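Local atomic coordinates of protelomerase (Agrobacterium tumefaciens, PDB entry 4F43), a protein that generates and protects the hairpin ends of the linear chromosome, probably by cutting and rejoining DNA strands as telomere resolvases do. Residues A51-E56 and K91-D96; K255-K260 and M305-P310. The protein carries 1 engineered substitution. All coordinates share one frame; numbering follows the deposited sequence.

Contact 1 of 2, residues A51-E56 and K91-D96; sequences ALWDAE and KIATGD. With nucleotides of chain B.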
ATOM      1  N   ALA A  51      17.624  -3.769  29.342  1.00 35.47           N
ATOM      2  CA  ALA A  51      18.318  -5.040  29.155  1.00 41.25           C
ATOM      3  C   ALA A  51      17.506  -5.981  28.269  1.00 40.98           C
ATOM      4  O   ALA A  51      18.045  -6.629  27.368  1.00 48.32           O
ATOM      5  CB  ALA A  51      18.603  -5.691  30.499  1.00 45.76           C
ATOM      6  N   LEU A  52      16.206  -6.047  28.540  1.00 40.75           N
ATOM      7  CA  LEU A  52      15.290  -6.880  27.772  1.00 44.39           C
ATOM      8  C   LEU A  52      15.316  -6.473  26.303  1.00 54.00           C
ATOM      9  O   LEU A  52      15.442  -7.318  25.412  1.00 55.01           O
ATOM     10  CB  LEU A  52      13.870  -6.751  28.334  1.00 35.63           C
ATOM     11  CG  LEU A  52      12.806  -7.750  27.876  1.00 39.80           C
ATOM     12  CD1 LEU A  52      13.188  -9.166  28.275  1.00 48.51           C
ATOM     13  CD2 LEU A  52      11.443  -7.378  28.449  1.00 25.10           C
ATOM     14  N   TRP A  53      15.215  -5.170  26.059  1.00 52.34           N
ATOM     15  CA  TRP A  53      15.232  -4.651  24.697  1.00 38.85           C
ATOM     16  C   TRP A  53      16.597  -4.824  24.034  1.00 30.81           C
ATOM     17  O   TRP A  53      16.683  -4.985  22.820  1.00 29.86           O
ATOM     18  CB  TRP A  53      14.814  -3.179  24.669  1.00 39.24           C
ATOM     19  CG  TRP A  53      14.796  -2.597  23.291  1.00 41.81           C
ATOM     20  CD1 TRP A  53      15.603  -1.609  22.805  1.00 42.18           C
ATOM     21  CD2 TRP A  53      13.938  -2.981  22.209  1.00 38.91           C
ATOM     22  NE1 TRP A  53      15.294  -1.348  21.492  1.00 38.71           N
ATOM     23  CE2 TRP A  53      14.277  -2.179  21.101  1.00 41.05           C
ATOM     24  CE3 TRP A  53      12.914  -3.924  22.071  1.00 39.25           C
ATOM     25  CZ2 TRP A  53      13.625  -2.289  19.872  1.00 43.57           C
ATOM     26  CZ3 TRP A  53      12.271  -4.033  20.850  1.00 39.75           C
ATOM     27  CH2 TRP A  53      12.628  -3.221  19.767  1.00 41.18           C
ATOM     28  N   ASP A  54      17.658  -4.787  24.834  1.00 30.94           N
ATOM     29  CA  ASP A  54      19.007  -4.994  24.316  1.00 48.62           C
ATOM     30  C   ASP A  54      19.190  -6.431  23.851  1.00 47.57           C
ATOM     31  O   ASP A  54      19.799  -6.681  22.811  1.00 47.83           O
ATOM     32  CB  ASP A  54      20.061  -4.631  25.364  1.00 62.40           C
ATOM     33  CG  ASP A  54      20.309  -3.138  25.448  1.00 66.19           C
ATOM     34  OD1 ASP A  54      21.360  -2.741  25.993  1.00 67.12           O
ATOM     35  OD2 ASP A  54      19.456  -2.363  24.965  1.00 64.76           O
ATOM     36  N   ALA A  55      18.658  -7.373  24.622  1.00 47.43           N
ATOM     37  CA  ALA A  55      18.708  -8.778  24.236  1.00 57.64           C
ATOM     38  C   ALA A  55      17.852  -9.019  22.995  1.00 61.13           C
ATOM     39  O   ALA A  55      18.298  -9.649  22.029  1.00 63.13           O
ATOM     40  CB  ALA A  55      18.246  -9.662  25.386  1.00 56.93           C
ATOM     41  N   GLU A  56      16.625  -8.500  23.026  1.00 59.31           N
ATOM     42  CA  GLU A  56      15.691  -8.668  21.917  1.00 49.18           C
ATOM     43  C   GLU A  56      16.254  -8.093  20.618  1.00 44.01           C
ATOM     44  O   GLU A  56      16.061  -8.661  19.543  1.00 38.30           O
ATOM     45  CB  GLU A  56      14.346  -8.016  22.244  1.00 44.29           C
ATOM     46  CG  GLU A  56      13.154  -8.736  21.638  1.00 50.23           C
ATOM     47  CD  GLU A  56      12.956 -10.119  22.226  1.00 58.65           C
ATOM     48  OE1 GLU A  56      12.451 -11.007  21.507  1.00 64.74           O
ATOM     49  OE2 GLU A  56      13.299 -10.317  23.411  1.00 58.60           O
ATOM     50  N   LYS A  91       9.997   4.583  24.720  1.00 35.23           N
ATOM     51  CA  LYS A  91      11.147   5.463  24.556  1.00 36.76           C
ATOM     52  C   LYS A  91      12.420   4.629  24.542  1.00 37.37           C
ATOM     53  O   LYS A  91      13.493   5.113  24.180  1.00 43.48           O
ATOM     54  CB  LYS A  91      11.208   6.489  25.689  1.00 39.11           C
ATOM     55  CG  LYS A  91       9.866   7.118  26.033  1.00 53.17           C
ATOM     56  CD  LYS A  91       9.209   7.743  24.814  1.00 65.43           C
ATOM     57  CE  LYS A  91       7.779   8.160  25.118  1.00 69.50           C
ATOM     58  NZ  LYS A  91       7.073   8.663  23.908  1.00 65.76           N
ATOM     59  N   ILE A  92      12.287   3.370  24.943  1.00 36.63           N
ATOM     60  CA  ILE A  92      13.409   2.443  24.969  1.00 41.19           C
ATOM     61  C   ILE A  92      13.388   1.542  23.740  1.00 43.90           C
ATOM     62  O   ILE A  92      14.401   1.377  23.060  1.00 45.37           O
ATOM     63  CB  ILE A  92      13.379   1.569  26.233  1.00 39.98           C
ATOM     64  CG1 ILE A  92      13.476   2.443  27.485  1.00 43.08           C
ATOM     65  CG2 ILE A  92      14.500   0.544  26.200  1.00 38.22           C
ATOM     66  CD1 ILE A  92      13.404   1.664  28.778  1.00 46.50           C
ATOM     67  N   ALA A  93      12.223   0.966  23.459  1.00 39.34           N
ATOM     68  CA  ALA A  93      12.066   0.065  22.324  1.00 33.97           C
ATOM     69  C   ALA A  93      11.944   0.825  21.010  1.00 34.75           C
ATOM     70  O   ALA A  93      10.876   0.867  20.401  1.00 32.73           O
ATOM     71  CB  ALA A  93      10.865  -0.849  22.527  1.00 29.16           C
ATOM     72  N   THR A  94      13.046   1.428  20.579  1.00 36.60           N
ATOM     73  CA  THR A  94      13.080   2.128  19.303  1.00 30.82           C
ATOM     74  C   THR A  94      14.394   1.849  18.584  1.00 29.47           C
ATOM     75  O   THR A  94      15.359   1.384  19.194  1.00 36.86           O
ATOM     76  CB  THR A  94      12.902   3.648  19.478  1.00 31.38           C
ATOM     77  OG1 THR A  94      12.792   4.271  18.193  1.00 45.69           O
ATOM     78  CG2 THR A  94      14.083   4.243  20.231  1.00 24.86           C
ATOM     79  N   GLY A  95      14.427   2.132  17.287  1.00 21.41           N
ATOM     80  CA  GLY A  95      15.609   1.868  16.491  1.00 21.40           C
ATOM     81  C   GLY A  95      16.703   2.898  16.680  1.00 23.76           C
ATOM     82  O   GLY A  95      16.444   4.034  17.080  1.00 20.97           O
ATOM     83  N   ASP A  96      17.935   2.489  16.398  1.00 47.37           N
ATOM     84  CA  ASP A  96      19.074   3.396  16.413  1.00 48.95           C
ATOM     85  C   ASP A  96      18.852   4.518  15.405  1.00 42.06           C
ATOM     86  O   ASP A  96      18.490   4.267  14.256  1.00 41.93           O
ATOM     87  CB  ASP A  96      20.363   2.635  16.102  1.00 54.95           C
ATOM     88  CG  ASP A  96      21.481   3.544  15.642  1.00 68.08           C
ATOM     89  OD1 ASP A  96      22.007   4.316  16.472  1.00 70.58           O
ATOM     90  OD2 ASP A  96      21.839   3.477  14.447  1.00 76.41           O
TER
ATOM     91  P    DA B  19      11.749   7.076  16.580  1.00 62.31           P
ATOM     92  OP1  DA B  19      10.691   6.713  17.548  1.00 52.58           O
ATOM     93  OP2  DA B  19      13.129   7.327  17.051  1.00 75.46           O
ATOM     94  O5'  DA B  19      11.822   5.940  15.455  1.00 57.26           O
ATOM     95  C5'  DA B  19      10.744   5.025  15.279  1.00 50.13           C
ATOM     96  C4'  DA B  19       9.672   5.559  14.345  1.00 40.92           C
ATOM     97  O4'  DA B  19      10.255   6.089  13.134  1.00 39.92           O
ATOM     98  C3'  DA B  19       8.707   4.514  13.804  1.00 39.66           C
ATOM     99  O3'  DA B  19       7.674   4.226  14.736  1.00 40.42           O
ATOM    100  C2'  DA B  19       8.142   5.193  12.560  1.00 42.02           C
ATOM    101  C1'  DA B  19       9.184   6.259  12.224  1.00 39.72           C
ATOM    102  N9   DA B  19       9.669   6.176  10.848  1.00 37.70           N
ATOM    103  C8   DA B  19      10.933   5.887  10.415  1.00 38.02           C
ATOM    104  N7   DA B  19      11.058   5.889   9.108  1.00 37.31           N
ATOM    105  C5   DA B  19       9.789   6.202   8.650  1.00 37.10           C
ATOM    106  C6   DA B  19       9.252   6.362   7.355  1.00 35.77           C
ATOM    107  N6   DA B  19       9.959   6.223   6.228  1.00 35.41           N
ATOM    108  N1   DA B  19       7.944   6.675   7.260  1.00 34.56           N
ATOM    109  C2   DA B  19       7.225   6.819   8.378  1.00 34.75           C
ATOM    110  N3   DA B  19       7.617   6.694   9.644  1.00 35.42           N
ATOM    111  C4   DA B  19       8.922   6.382   9.711  1.00 38.13           C
TER

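Contact 2 of 2, residues K255-K260 and M305-P310; sequences KEELPK and MTYTLP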
ATOM      1  N   LYS A 255      10.459  -5.051 -20.439  1.00 40.52           N
ATOM      2  CA  LYS A 255      11.442  -6.097 -20.172  1.00 59.59           C
ATOM      3  C   LYS A 255      12.354  -5.776 -18.991  1.00 59.73           C
ATOM      4  O   LYS A 255      13.039  -6.656 -18.472  1.00 55.14           O
ATOM      5  CB  LYS A 255      12.288  -6.349 -21.422  1.00 75.79           C
ATOM      6  CG  LYS A 255      12.977  -5.101 -21.949  1.00 83.15           C
ATOM      7  CD  LYS A 255      13.686  -5.364 -23.266  1.00 78.07           C
ATOM      8  CE  LYS A 255      14.316  -4.093 -23.821  1.00 68.79           C
ATOM      9  NZ  LYS A 255      14.970  -4.325 -25.141  1.00 64.49           N
ATOM     10  N   GLU A 256      12.355  -4.517 -18.568  1.00 65.75           N
ATOM     11  CA  GLU A 256      13.248  -4.066 -17.506  1.00 63.05           C
ATOM     12  C   GLU A 256      12.808  -4.549 -16.125  1.00 57.96           C
ATOM     13  O   GLU A 256      13.557  -4.435 -15.155  1.00 57.95           O
ATOM     14  CB  GLU A 256      13.362  -2.538 -17.511  1.00 60.01           C
ATOM     15  CG  GLU A 256      13.992  -1.948 -18.769  1.00 68.81           C
ATOM     16  CD  GLU A 256      13.017  -1.838 -19.928  1.00 72.62           C
ATOM     17  OE1 GLU A 256      11.839  -2.220 -19.756  1.00 72.20           O
ATOM     18  OE2 GLU A 256      13.428  -1.367 -21.009  1.00 73.28           O
ATOM     19  N   GLU A 257      11.596  -5.090 -16.038  1.00 51.92           N
ATOM     20  CA  GLU A 257      11.057  -5.524 -14.754  1.00 49.18           C
ATOM     21  C   GLU A 257       9.971  -6.582 -14.909  1.00 47.57           C
ATOM     22  O   GLU A 257       9.693  -7.050 -16.014  1.00 49.95           O
ATOM     23  CB  GLU A 257      10.500  -4.324 -13.987  1.00 49.90           C
ATOM     24  CG  GLU A 257       9.325  -3.655 -14.678  1.00 50.08           C
ATOM     25  CD  GLU A 257       8.823  -2.435 -13.932  1.00 45.93           C
ATOM     26  OE1 GLU A 257       9.600  -1.854 -13.147  1.00 44.19           O
ATOM     27  OE2 GLU A 257       7.648  -2.061 -14.128  1.00 46.57           O
ATOM     28  N   LEU A 258       9.364  -6.952 -13.785  1.00 42.79           N
ATOM     29  CA  LEU A 258       8.278  -7.925 -13.764  1.00 45.43           C
ATOM     30  C   LEU A 258       6.965  -7.250 -13.384  1.00 39.93           C
ATOM     31  O   LEU A 258       6.961  -6.270 -12.638  1.00 44.68           O
ATOM     32  CB  LEU A 258       8.594  -9.058 -12.782  1.00 60.68           C
ATOM     33  CG  LEU A 258       9.275 -10.301 -13.356  1.00 70.04           C
ATOM     34  CD1 LEU A 258      10.124 -10.982 -12.295  1.00 71.06           C
ATOM     35  CD2 LEU A 258       8.236 -11.267 -13.906  1.00 73.08           C
ATOM     36  N   PRO A 259       5.844  -7.768 -13.910  1.00 43.02           N
ATOM     37  CA  PRO A 259       4.511  -7.234 -13.609  1.00 44.53           C
ATOM     38  C   PRO A 259       4.159  -7.313 -12.126  1.00 39.39           C
ATOM     39  O   PRO A 259       4.127  -8.402 -11.553  1.00 41.63           O
ATOM     40  CB  PRO A 259       3.584  -8.148 -14.416  1.00 47.25           C
ATOM     41  CG  PRO A 259       4.425  -8.644 -15.534  1.00 49.74           C
ATOM     42  CD  PRO A 259       5.795  -8.814 -14.946  1.00 46.01           C
ATOM     43  N   LYS A 260       3.899  -6.161 -11.519  1.00 33.47           N
ATOM     44  CA  LYS A 260       3.442  -6.097 -10.137  1.00 20.83           C
ATOM     45  C   LYS A 260       2.199  -5.214 -10.044  1.00 18.40           C
ATOM     46  O   LYS A 260       2.083  -4.228 -10.771  1.00 22.09           O
ATOM     47  CB  LYS A 260       4.552  -5.580  -9.217  1.00 19.89           C
ATOM     48  CG  LYS A 260       5.571  -6.643  -8.821  1.00 30.00           C
ATOM     49  CD  LYS A 260       6.941  -6.381  -9.429  1.00 32.46           C
ATOM     50  CE  LYS A 260       7.834  -5.586  -8.483  1.00 38.13           C
ATOM     51  NZ  LYS A 260       7.301  -4.228  -8.179  1.00 47.08           N
ATOM     52  N   MET A 305       6.943   8.358 -10.198  1.00 15.99           N
ATOM     53  CA  MET A 305       7.426   8.720 -11.524  1.00 29.02           C
ATOM     54  C   MET A 305       8.617   7.853 -11.927  1.00 27.58           C
ATOM     55  O   MET A 305       9.765   8.167 -11.620  1.00 18.19           O
ATOM     56  CB  MET A 305       7.789  10.205 -11.569  1.00 24.94           C
ATOM     57  CG  MET A 305       6.828  11.084 -10.782  1.00 21.10           C
ATOM     58  SD  MET A 305       6.807  12.809 -11.299  1.00 10.86           S
ATOM     59  CE  MET A 305       8.522  13.266 -11.082  1.00  8.41           C
ATOM     60  N   THR A 306       8.324   6.753 -12.614  1.00 26.36           N
ATOM     61  CA  THR A 306       9.350   5.798 -13.015  1.00 31.85           C
ATOM     62  C   THR A 306       9.158   5.323 -14.454  1.00 35.85           C
ATOM     63  O   THR A 306      10.037   4.677 -15.025  1.00 37.24           O
ATOM     64  CB  THR A 306       9.352   4.571 -12.094  1.00 40.25           C
ATOM     65  OG1 THR A 306      10.260   3.589 -12.607  1.00 59.17           O
ATOM     66  CG2 THR A 306       7.961   3.969 -12.020  1.00 21.39           C
ATOM     67  N   TYR A 307       8.003   5.638 -15.032  1.00 33.39           N
ATOM     68  CA  TYR A 307       7.700   5.247 -16.404  1.00 20.66           C
ATOM     69  C   TYR A 307       7.748   6.443 -17.344  1.00 25.24           C
ATOM     70  O   TYR A 307       7.614   7.588 -16.917  1.00 27.02           O
ATOM     71  CB  TYR A 307       6.314   4.604 -16.488  1.00 21.54           C
ATOM     72  CG  TYR A 307       6.184   3.290 -15.758  1.00 21.29           C
ATOM     73  CD1 TYR A 307       7.248   2.397 -15.689  1.00 19.49           C
ATOM     74  CD2 TYR A 307       4.992   2.940 -15.138  1.00 27.69           C
ATOM     75  CE1 TYR A 307       7.125   1.192 -15.021  1.00 25.36           C
ATOM     76  CE2 TYR A 307       4.860   1.741 -14.468  1.00 29.88           C
ATOM     77  CZ  TYR A 307       5.929   0.870 -14.412  1.00 29.58           C
ATOM     78  OH  TYR A 307       5.803  -0.327 -13.746  1.00 32.47           O
ATOM     79  N   THR A 308       7.943   6.170 -18.629  1.00 31.09           N
ATOM     80  CA  THR A 308       7.837   7.203 -19.652  1.00 37.10           C
ATOM     81  C   THR A 308       7.014   6.698 -20.835  1.00 42.06           C
ATOM     82  O   THR A 308       7.246   5.604 -21.354  1.00 43.54           O
ATOM     83  CB  THR A 308       9.219   7.725 -20.117  1.00 26.17           C
ATOM     84  OG1 THR A 308       9.040   8.695 -21.158  1.00 26.86           O
ATOM     85  CG2 THR A 308      10.099   6.591 -20.628  1.00 23.65           C
ATOM     86  N   LEU A 309       6.033   7.495 -21.243  1.00 49.47           N
ATOM     87  CA  LEU A 309       5.131   7.103 -22.317  1.00 41.97           C
ATOM     88  C   LEU A 309       5.801   7.184 -23.685  1.00 52.19           C
ATOM     89  O   LEU A 309       6.553   8.121 -23.956  1.00 60.01           O
ATOM     90  CB  LEU A 309       3.848   7.940 -22.281  1.00 34.67           C
ATOM     91  CG  LEU A 309       2.936   7.679 -21.081  1.00 33.57           C
ATOM     92  CD1 LEU A 309       1.586   8.347 -21.277  1.00 33.72           C
ATOM     93  CD2 LEU A 309       2.769   6.187 -20.838  1.00 33.48           C
ATOM     94  N   PRO A 310       5.525   6.191 -24.549  1.00 51.29           N
ATOM     95  CA  PRO A 310       6.128   6.037 -25.879  1.00 50.89           C
ATOM     96  C   PRO A 310       6.015   7.292 -26.736  1.00 51.46           C
ATOM     97  O   PRO A 310       6.967   7.638 -27.433  1.00 55.67           O
ATOM     98  CB  PRO A 310       5.301   4.913 -26.507  1.00 52.56           C
ATOM     99  CG  PRO A 310       4.798   4.132 -25.358  1.00 55.74           C
ATOM    100  CD  PRO A 310       4.559   5.117 -24.258  1.00 53.47           C
TER

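Contact 1 of 2, residues A51-E56 and K91-D96
W53 lays one face of its indole over the backbone of I92 and A93, with T94 at its edge. With CG anti to the backbone N (chi1 -179°), the ring stands out from helix 46-59 and reaches across to A93. The CA of A93 sits 3.5 Å from the centroid of the W53 five-membered ring and 16° off its normal, a CH-pi contact over the face. The A93 methyl extends the same contact toward the benzo half, with CB 3.7 Å from W53 CE3. At the base of the ring, the side chain of I92 contributes its CG2 branch, which meets W53 CB at 4.0 Å.

What the indole rests on is an inverse gamma turn centred on A93, with T94 N bonding to I92 O at 2.8 Å. I92 O also lies 3.2 Å from W53 CD1. W53 NE1 is close to that oxygen too, but the angle is too poor for a hydrogen bond, and T94 O stands at the ring edge, near its plane, 3.6 Å from W53 NE1. Helix 65-82 packs nearby, its I72 touching W53 while R76 bonds to A93 O. On the far side of the turn T94 CB points away from the helix, and T94 OG1 is equally near OP1 and OP2 of DA19 of chain B, 3.3 Å from each.

Contact 2 of 2, residues K255-K260 and M305-P310
E257 and Y307 meet through one polar bond. Y307 OH donates to E257 OE2 at 2.6 Å, and OE2 receives it on its syn lone pair, the one on the side of OE1. The carboxylate oxygen lies at the edge of the tyrosine ring, in its plane, while the carboxylate plane itself is turned 74° from the ring. To get there, E257 puts CG between its backbone N and carbonyl carbon (chi1 64°) and runs extended beyond it (chi2 -178°). OE2 takes a second hydrogen bond from NE1 of W253.

Packing lies over and around the ring. One face of Y307 carries T306 CG2, 4.0 Å above the plane of the Y307 ring and over its centre; F121 meets the ring edge-to-face, and H266 of helix 263-276 also touches it.

Backbone bonds of T306 and T308 to I119, and of T308 to F121, pair strand 307-308 in parallel with strand 119-120, within the telomere resolvase catalytic domain, where K260 packs on a phosphate of the bound DNA.

The E257 side chain thus ties the loop before helix 263-276 to the strand, and with a phenol and an indole both donating to one of its oxygens, E257 is probably ionised.

In the fold
From the N terminus of this fragment of the protein, the chain reaches contact 1 first. There the return from helix 65-82 through helix 89-92 closes a mostly helical loop of 34 residues onto helix 46-59, within the N-terminal helical part of the fragment. The long helix 97-115 then leads away to the catalytic domain, where strand 119-120 is laid down early. Much later, contact 2 closes a loop of 44 residues containing helices 263-276 and 283-291, joining the 255-260 segment to strand 307-308 near the C terminus. The two are in series, neither nested nor crossed, with centres about 40 Å apart. Both lie beside bound DNA, one in each part of the protein.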